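Local structure of HMG-CoA Lyase (Bacillus subtilis subsp. subtilis, 1YDO) at residues K67-V81 with L91-S103. The protein belongs to the HMGL-like family and adopts a TIM-barrel fold. Sequence-based numbering, arbitrary orientation.
Sequences KGIDREKGVTYAALV and LEGGINEACVFMS
Strands 76-80 and 97-103 run parallel, pairing Ala78 with Glu97, Ala79 with Ala98 and Leu80 with Cys99, their axes 4.8 Å apart at closest and 31° askew. Tyr77 O accepts two backbone bonds, from Asn96 N at 2.8 Å and from Glu97 N. The ladder continues from Cys99 N to Ala79 O and from Val81 N to Cys99 O. Ala78, Leu80, Glu97 and Cys99 point to one face of the sheet. There Cys99 SG rests on Ala78 CB, and Leu80 lies at about a right angle to Phe101, with Leu80 CG 3.4 Å from Phe101 CE1. The Glu97 carboxylate hydrogen-bonds Thr137 on the adjacent strand and Tyr44 on strand 44-49, beyond strand 76-80. Helix 84-93 links the two strands in a beta-alpha-beta unit of the parallel TIM barrel. On its side of the sheet Ala79 CB packs 3.4 Å from Ile95 CG1, and Val81 CG2 meets Ala98 CB. The Tyr77 ring lies between Val75 CG1 and Ile69 CD1, one on each face. Its OH accepts from Glu72 N at 2.8 Å and also bonds Ser38. Near the helix end, Arg71 NH2 makes a weak bond to Gly94 O, whose residue leaves the helix with positive phi. Farther out, the extended Lys67 chain (chi2 175°) carries NZ to within 2.7 Å of Glu92 OE1, a salt bridge to the anti lone pair between two exposed residues.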
ATOM      1  N   LYS A  67       0.312 -28.897 -19.075  1.00 60.13           N
ATOM      2  CA  LYS A  67       0.989 -30.195 -19.134  1.00 61.21           C
ATOM      3  C   LYS A  67       2.493 -30.044 -19.038  1.00 61.84           C
ATOM      4  O   LYS A  67       3.210 -31.036 -18.935  1.00 62.94           O
ATOM      5  CB  LYS A  67       0.639 -30.921 -20.437  1.00 61.32           C
ATOM      6  CG  LYS A  67      -0.812 -31.348 -20.546  1.00 62.42           C
ATOM      7  CD  LYS A  67      -1.114 -31.948 -21.906  1.00 62.25           C
ATOM      8  CE  LYS A  67      -2.561 -32.418 -21.995  1.00 63.33           C
ATOM      9  NZ  LYS A  67      -2.906 -32.913 -23.366  1.00 63.03           N
ATOM     10  N   GLY A  68       2.970 -28.805 -19.070  1.00 62.32           N
ATOM     11  CA  GLY A  68       4.401 -28.568 -18.989  1.00 62.27           C
ATOM     12  C   GLY A  68       4.956 -28.370 -17.587  1.00 62.40           C
ATOM     13  O   GLY A  68       6.085 -28.779 -17.302  1.00 61.74           O
ATOM     14  N   ILE A  69       4.171 -27.745 -16.712  1.00 62.26           N
ATOM     15  CA  ILE A  69       4.602 -27.478 -15.342  1.00 61.85           C
ATOM     16  C   ILE A  69       5.108 -28.723 -14.618  1.00 60.51           C
ATOM     17  O   ILE A  69       4.775 -29.850 -14.983  1.00 59.13           O
ATOM     18  CB  ILE A  69       3.462 -26.886 -14.499  1.00 63.61           C
ATOM     19  CG1 ILE A  69       2.355 -27.930 -14.316  1.00 65.19           C
ATOM     20  CG2 ILE A  69       2.913 -25.636 -15.165  1.00 64.50           C
ATOM     21  CD1 ILE A  69       1.365 -27.591 -13.217  1.00 66.43           C
ATOM     22  N   ASP A  70       5.915 -28.505 -13.586  1.00 59.24           N
ATOM     23  CA  ASP A  70       6.460 -29.602 -12.800  1.00 58.53           C
ATOM     24  C   ASP A  70       5.395 -30.269 -11.945  1.00 57.93           C
ATOM     25  O   ASP A  70       5.401 -31.484 -11.772  1.00 58.62           O
ATOM     26  CB  ASP A  70       7.589 -29.104 -11.902  1.00 58.46           C
ATOM     27  CG  ASP A  70       8.876 -28.940 -12.646  1.00 58.34           C
ATOM     28  OD1 ASP A  70       9.763 -28.234 -12.121  1.00 57.30           O
ATOM     29  OD2 ASP A  70       8.998 -29.530 -13.749  1.00 58.96           O
ATOM     30  N   ARG A  71       4.483 -29.473 -11.399  1.00 57.45           N
ATOM     31  CA  ARG A  71       3.416 -30.013 -10.567  1.00 56.24           C
ATOM     32  C   ARG A  71       3.973 -30.676  -9.300  1.00 56.90           C
ATOM     33  O   ARG A  71       4.281 -31.864  -9.284  1.00 57.03           O
ATOM     34  CB  ARG A  71       2.592 -31.009 -11.388  1.00 53.08           C
ATOM     35  CG  ARG A  71       1.238 -31.271 -10.797  1.00 50.67           C
ATOM     36  CD  ARG A  71       0.201 -31.564 -11.854  1.00 48.41           C
ATOM     37  NE  ARG A  71       0.023 -30.484 -12.819  1.00 48.00           N
ATOM     38  CZ  ARG A  71      -1.099 -30.292 -13.511  1.00 48.06           C
ATOM     39  NH1 ARG A  71      -1.203 -29.296 -14.375  1.00 48.20           N
ATOM     40  NH2 ARG A  71      -2.137 -31.090 -13.315  1.00 49.09           N
ATOM     41  N   GLU A  72       4.098 -29.878  -8.244  1.00 58.09           N
ATOM     42  CA  GLU A  72       4.621 -30.334  -6.966  1.00 59.30           C
ATOM     43  C   GLU A  72       3.510 -30.836  -6.064  1.00 57.96           C
ATOM     44  O   GLU A  72       2.334 -30.501  -6.257  1.00 57.93           O
ATOM     45  CB  GLU A  72       5.335 -29.185  -6.260  1.00 63.79           C
ATOM     46  CG  GLU A  72       6.396 -28.508  -7.118  1.00 70.08           C
ATOM     47  CD  GLU A  72       7.736 -29.215  -7.070  1.00 73.38           C
ATOM     48  OE1 GLU A  72       8.533 -29.069  -8.038  1.00 74.73           O
ATOM     49  OE2 GLU A  72       7.999 -29.901  -6.052  1.00 74.60           O
ATOM     50  N   LYS A  73       3.892 -31.622  -5.062  1.00 55.54           N
ATOM     51  CA  LYS A  73       2.939 -32.178  -4.111  1.00 53.23           C
ATOM     52  C   LYS A  73       2.522 -31.154  -3.059  1.00 51.21           C
ATOM     53  O   LYS A  73       3.318 -30.327  -2.615  1.00 50.87           O
ATOM     54  CB  LYS A  73       3.537 -33.423  -3.444  1.00 54.02           C
ATOM     55  CG  LYS A  73       5.054 -33.497  -3.497  1.00 55.22           C
ATOM     56  CD  LYS A  73       5.697 -32.317  -2.785  1.00 58.75           C
ATOM     57  CE  LYS A  73       7.119 -32.092  -3.267  1.00 60.46           C
ATOM     58  NZ  LYS A  73       7.134 -31.800  -4.726  1.00 62.09           N
ATOM     59  N   GLY A  74       1.259 -31.224  -2.673  1.00 49.65           N
ATOM     60  CA  GLY A  74       0.735 -30.301  -1.691  1.00 49.11           C
ATOM     61  C   GLY A  74       0.358 -28.990  -2.354  1.00 48.84           C
ATOM     62  O   GLY A  74      -0.087 -28.052  -1.687  1.00 50.14           O
ATOM     63  N   VAL A  75       0.530 -28.927  -3.674  1.00 45.62           N
ATOM     64  CA  VAL A  75       0.214 -27.731  -4.428  1.00 42.28           C
ATOM     65  C   VAL A  75      -1.060 -27.940  -5.195  1.00 40.31           C
ATOM     66  O   VAL A  75      -1.231 -28.960  -5.841  1.00 40.24           O
ATOM     67  CB  VAL A  75       1.321 -27.394  -5.422  1.00 44.04           C
ATOM     68  CG1 VAL A  75       0.998 -26.075  -6.113  1.00 45.58           C
ATOM     69  CG2 VAL A  75       2.657 -27.297  -4.709  1.00 46.26           C
ATOM     70  N   THR A  76      -1.962 -26.973  -5.121  1.00 38.66           N
ATOM     71  CA  THR A  76      -3.226 -27.083  -5.829  1.00 36.21           C
ATOM     72  C   THR A  76      -3.137 -26.239  -7.101  1.00 35.39           C
ATOM     73  O   THR A  76      -3.098 -25.015  -7.033  1.00 36.09           O
ATOM     74  CB  THR A  76      -4.394 -26.582  -4.953  1.00 36.23           C
ATOM     75  OG1 THR A  76      -4.353 -27.247  -3.686  1.00 37.07           O
ATOM     76  CG2 THR A  76      -5.726 -26.881  -5.607  1.00 37.91           C
ATOM     77  N   TYR A  77      -3.094 -26.891  -8.261  1.00 33.72           N
ATOM     78  CA  TYR A  77      -3.023 -26.185  -9.536  1.00 31.25           C
ATOM     79  C   TYR A  77      -4.428 -25.980 -10.092  1.00 30.77           C
ATOM     80  O   TYR A  77      -5.146 -26.932 -10.399  1.00 30.03           O
ATOM     81  CB  TYR A  77      -2.149 -26.967 -10.518  1.00 30.32           C
ATOM     82  CG  TYR A  77      -0.702 -27.072 -10.071  1.00 28.33           C
ATOM     83  CD1 TYR A  77       0.233 -26.108 -10.437  1.00 26.16           C
ATOM     84  CD2 TYR A  77      -0.291 -28.103  -9.230  1.00 28.17           C
ATOM     85  CE1 TYR A  77       1.547 -26.159  -9.972  1.00 27.23           C
ATOM     86  CE2 TYR A  77       1.014 -28.173  -8.755  1.00 29.06           C
ATOM     87  CZ  TYR A  77       1.930 -27.196  -9.126  1.00 28.11           C
ATOM     88  OH  TYR A  77       3.201 -27.249  -8.629  1.00 26.67           O
ATOM     89  N   ALA A  78      -4.820 -24.716 -10.206  1.00 31.99           N
ATOM     90  CA  ALA A  78      -6.149 -24.377 -10.689  1.00 33.71           C
ATOM     91  C   ALA A  78      -6.098 -23.606 -12.001  1.00 33.68           C
ATOM     92  O   ALA A  78      -5.059 -23.066 -12.383  1.00 35.18           O
ATOM     93  CB  ALA A  78      -6.902 -23.560  -9.624  1.00 30.91           C
ATOM     94  N   ALA A  79      -7.233 -23.553 -12.683  1.00 32.34           N
ATOM     95  CA  ALA A  79      -7.329 -22.829 -13.936  1.00 31.72           C
ATOM     96  C   ALA A  79      -8.714 -22.222 -14.053  1.00 32.02           C
ATOM     97  O   ALA A  79      -9.681 -22.716 -13.476  1.00 31.86           O
ATOM     98  CB  ALA A  79      -7.079 -23.756 -15.075  1.00 30.53           C
ATOM     99  N   LEU A  80      -8.807 -21.136 -14.793  1.00 31.89           N
ATOM    100  CA  LEU A  80     -10.084 -20.505 -14.966  1.00 34.17           C
ATOM    101  C   LEU A  80     -10.879 -21.329 -15.973  1.00 35.96           C
ATOM    102  O   LEU A  80     -10.355 -21.695 -17.016  1.00 36.22           O
ATOM    103  CB  LEU A  80      -9.894 -19.099 -15.501  1.00 33.92           C
ATOM    104  CG  LEU A  80     -11.068 -18.168 -15.187  1.00 32.98           C
ATOM    105  CD1 LEU A  80     -11.106 -17.898 -13.696  1.00 32.20           C
ATOM    106  CD2 LEU A  80     -10.897 -16.888 -15.951  1.00 33.28           C
ATOM    107  N   VAL A  81     -12.138 -21.634 -15.664  1.00 38.17           N
ATOM    108  CA  VAL A  81     -12.966 -22.402 -16.588  1.00 38.95           C
ATOM    109  C   VAL A  81     -14.232 -21.640 -16.922  1.00 38.70           C
ATOM    110  O   VAL A  81     -15.093 -21.455 -16.082  1.00 36.92           O
ATOM    111  CB  VAL A  81     -13.334 -23.767 -16.001  1.00 40.78           C
ATOM    112  CG1 VAL A  81     -14.233 -24.553 -16.985  1.00 41.58           C
ATOM    113  CG2 VAL A  81     -12.073 -24.550 -15.714  1.00 40.29           C
ATOM    114  N   LEU A  91      -9.760 -30.560 -17.884  1.00 58.27           N
ATOM    115  CA  LEU A  91      -9.676 -31.950 -17.424  1.00 58.26           C
ATOM    116  C   LEU A  91      -8.493 -32.659 -18.059  1.00 57.80           C
ATOM    117  O   LEU A  91      -7.811 -33.450 -17.414  1.00 57.20           O
ATOM    118  CB  LEU A  91     -10.973 -32.693 -17.764  1.00 58.94           C
ATOM    119  CG  LEU A  91     -12.021 -32.779 -16.646  1.00 59.53           C
ATOM    120  CD1 LEU A  91     -12.215 -31.434 -15.964  1.00 60.77           C
ATOM    121  CD2 LEU A  91     -13.322 -33.264 -17.245  1.00 58.99           C
ATOM    122  N   GLU A  92      -8.257 -32.366 -19.330  1.00 57.79           N
ATOM    123  CA  GLU A  92      -7.151 -32.975 -20.025  1.00 58.46           C
ATOM    124  C   GLU A  92      -5.845 -32.376 -19.547  1.00 57.85           C
ATOM    125  O   GLU A  92      -4.813 -33.040 -19.562  1.00 59.06           O
ATOM    126  CB  GLU A  92      -7.296 -32.768 -21.520  1.00 60.43           C
ATOM    127  CG  GLU A  92      -6.050 -33.127 -22.299  1.00 63.71           C
ATOM    128  CD  GLU A  92      -6.289 -33.133 -23.792  1.00 66.14           C
ATOM    129  OE1 GLU A  92      -5.293 -33.154 -24.558  1.00 68.11           O
ATOM    130  OE2 GLU A  92      -7.474 -33.129 -24.203  1.00 67.47           O
ATOM    131  N   GLY A  93      -5.890 -31.113 -19.135  1.00 57.27           N
ATOM    132  CA  GLY A  93      -4.690 -30.447 -18.648  1.00 56.35           C
ATOM    133  C   GLY A  93      -4.230 -30.970 -17.294  1.00 55.09           C
ATOM    134  O   GLY A  93      -3.062 -30.828 -16.922  1.00 55.73           O
ATOM    135  N   GLY A  94      -5.156 -31.567 -16.548  1.00 53.12           N
ATOM    136  CA  GLY A  94      -4.817 -32.108 -15.244  1.00 50.79           C
ATOM    137  C   GLY A  94      -5.115 -31.174 -14.093  1.00 48.72           C
ATOM    138  O   GLY A  94      -4.773 -31.474 -12.950  1.00 48.12           O
ATOM    139  N   ILE A  95      -5.757 -30.049 -14.388  1.00 46.80           N
ATOM    140  CA  ILE A  95      -6.094 -29.077 -13.357  1.00 46.41           C
ATOM    141  C   ILE A  95      -6.804 -29.721 -12.182  1.00 45.35           C
ATOM    142  O   ILE A  95      -7.740 -30.487 -12.377  1.00 45.80           O
ATOM    143  CB  ILE A  95      -6.983 -27.947 -13.910  1.00 46.17           C
ATOM    144  CG1 ILE A  95      -6.121 -26.947 -14.664  1.00 47.34           C
ATOM    145  CG2 ILE A  95      -7.687 -27.221 -12.782  1.00 46.46           C
ATOM    146  CD1 ILE A  95      -5.375 -27.551 -15.827  1.00 48.07           C
ATOM    147  N   ASN A  96      -6.352 -29.408 -10.968  1.00 43.00           N
ATOM    148  CA  ASN A  96      -6.958 -29.956  -9.765  1.00 41.46           C
ATOM    149  C   ASN A  96      -8.240 -29.192  -9.436  1.00 42.24           C
ATOM    150  O   ASN A  96      -9.260 -29.786  -9.084  1.00 41.94           O
ATOM    151  CB  ASN A  96      -6.008 -29.841  -8.579  1.00 40.33           C
ATOM    152  CG  ASN A  96      -4.637 -30.374  -8.884  1.00 41.29           C
ATOM    153  OD1 ASN A  96      -4.493 -31.510  -9.307  1.00 44.01           O
ATOM    154  ND2 ASN A  96      -3.615 -29.551  -8.680  1.00 41.62           N
ATOM    155  N   GLU A  97      -8.192 -27.867  -9.543  1.00 42.10           N
ATOM    156  CA  GLU A  97      -9.364 -27.063  -9.227  1.00 41.90           C
ATOM    157  C   GLU A  97      -9.772 -26.123 -10.351  1.00 40.78           C
ATOM    158  O   GLU A  97      -8.945 -25.469 -10.975  1.00 40.36           O
ATOM    159  CB  GLU A  97      -9.132 -26.269  -7.924  1.00 42.79           C
ATOM    160  CG  GLU A  97     -10.222 -25.233  -7.608  1.00 45.34           C
ATOM    161  CD  GLU A  97     -10.260 -24.806  -6.145  1.00 46.44           C
ATOM    162  OE1 GLU A  97     -10.686 -25.622  -5.292  1.00 48.21           O
ATOM    163  OE2 GLU A  97      -9.875 -23.652  -5.851  1.00 47.32           O
ATOM    164  N   ALA A  98     -11.071 -26.073 -10.597  1.00 39.15           N
ATOM    165  CA  ALA A  98     -11.609 -25.222 -11.629  1.00 38.21           C
ATOM    166  C   ALA A  98     -12.223 -24.000 -10.982  1.00 37.20           C
ATOM    167  O   ALA A  98     -12.913 -24.113  -9.979  1.00 38.11           O
ATOM    168  CB  ALA A  98     -12.657 -25.978 -12.415  1.00 38.47           C
ATOM    169  N   CYS A  99     -11.986 -22.827 -11.546  1.00 37.96           N
ATOM    170  CA  CYS A  99     -12.553 -21.618 -10.965  1.00 38.79           C
ATOM    171  C   CYS A  99     -13.536 -20.971 -11.907  1.00 37.75           C
ATOM    172  O   CYS A  99     -13.138 -20.406 -12.921  1.00 38.50           O
ATOM    173  CB  CYS A  99     -11.450 -20.609 -10.670  1.00 40.27           C
ATOM    174  SG  CYS A  99      -9.970 -21.280  -9.884  1.00 44.46           S
ATOM    175  N   VAL A 100     -14.815 -21.044 -11.595  1.00 36.72           N
ATOM    176  CA  VAL A 100     -15.770 -20.389 -12.463  1.00 39.14           C
ATOM    177  C   VAL A 100     -15.767 -18.897 -12.127  1.00 40.66           C
ATOM    178  O   VAL A 100     -15.124 -18.478 -11.161  1.00 41.37           O
ATOM    179  CB  VAL A 100     -17.169 -20.944 -12.264  1.00 40.00           C
ATOM    180  CG1 VAL A 100     -17.216 -22.373 -12.775  1.00 39.76           C
ATOM    181  CG2 VAL A 100     -17.553 -20.868 -10.788  1.00 37.38           C
ATOM    182  N   PHE A 101     -16.478 -18.093 -12.911  1.00 41.38           N
ATOM    183  CA  PHE A 101     -16.509 -16.668 -12.652  1.00 42.55           C
ATOM    184  C   PHE A 101     -17.698 -15.974 -13.266  1.00 44.82           C
ATOM    185  O   PHE A 101     -18.318 -16.472 -14.205  1.00 44.38           O
ATOM    186  CB  PHE A 101     -15.249 -15.989 -13.182  1.00 40.58           C
ATOM    187  CG  PHE A 101     -15.003 -16.223 -14.639  1.00 39.80           C
ATOM    188  CD1 PHE A 101     -14.422 -17.411 -15.071  1.00 41.33           C
ATOM    189  CD2 PHE A 101     -15.384 -15.280 -15.588  1.00 39.54           C
ATOM    190  CE1 PHE A 101     -14.227 -17.665 -16.433  1.00 40.92           C
ATOM    191  CE2 PHE A 101     -15.194 -15.522 -16.956  1.00 38.98           C
ATOM    192  CZ  PHE A 101     -14.617 -16.715 -17.376  1.00 39.25           C
HETATM  193  N   MSE A 102     -18.007 -14.805 -12.717  1.00 47.74           N
HETATM  194  CA  MSE A 102     -19.099 -13.974 -13.197  1.00 49.56           C
HETATM  195  C   MSE A 102     -19.048 -12.657 -12.456  1.00 49.22           C
HETATM  196  O   MSE A 102     -18.324 -12.512 -11.478  1.00 48.93           O
HETATM  197  CB  MSE A 102     -20.445 -14.654 -12.954  1.00 52.48           C
HETATM  198  CG  MSE A 102     -20.864 -14.708 -11.505  1.00 56.90           C
HETATM  199 SE   MSE A 102     -22.657 -15.407 -11.321  1.00 64.17          SE
HETATM  200  CE  MSE A 102     -23.646 -13.805 -11.835  1.00 60.67           C
ATOM    201  N   SER A 103     -19.824 -11.693 -12.924  1.00 49.36           N
ATOM    202  CA  SER A 103     -19.845 -10.396 -12.283  1.00 48.73           C
ATOM    203  C   SER A 103     -21.120 -10.169 -11.473  1.00 48.92           C
ATOM    204  O   SER A 103     -22.196 -10.665 -11.821  1.00 49.03           O
ATOM    205  CB  SER A 103     -19.692  -9.301 -13.337  1.00 48.26           C
ATOM    206  OG  SER A 103     -19.744  -8.010 -12.743  1.00 47.23           O
TER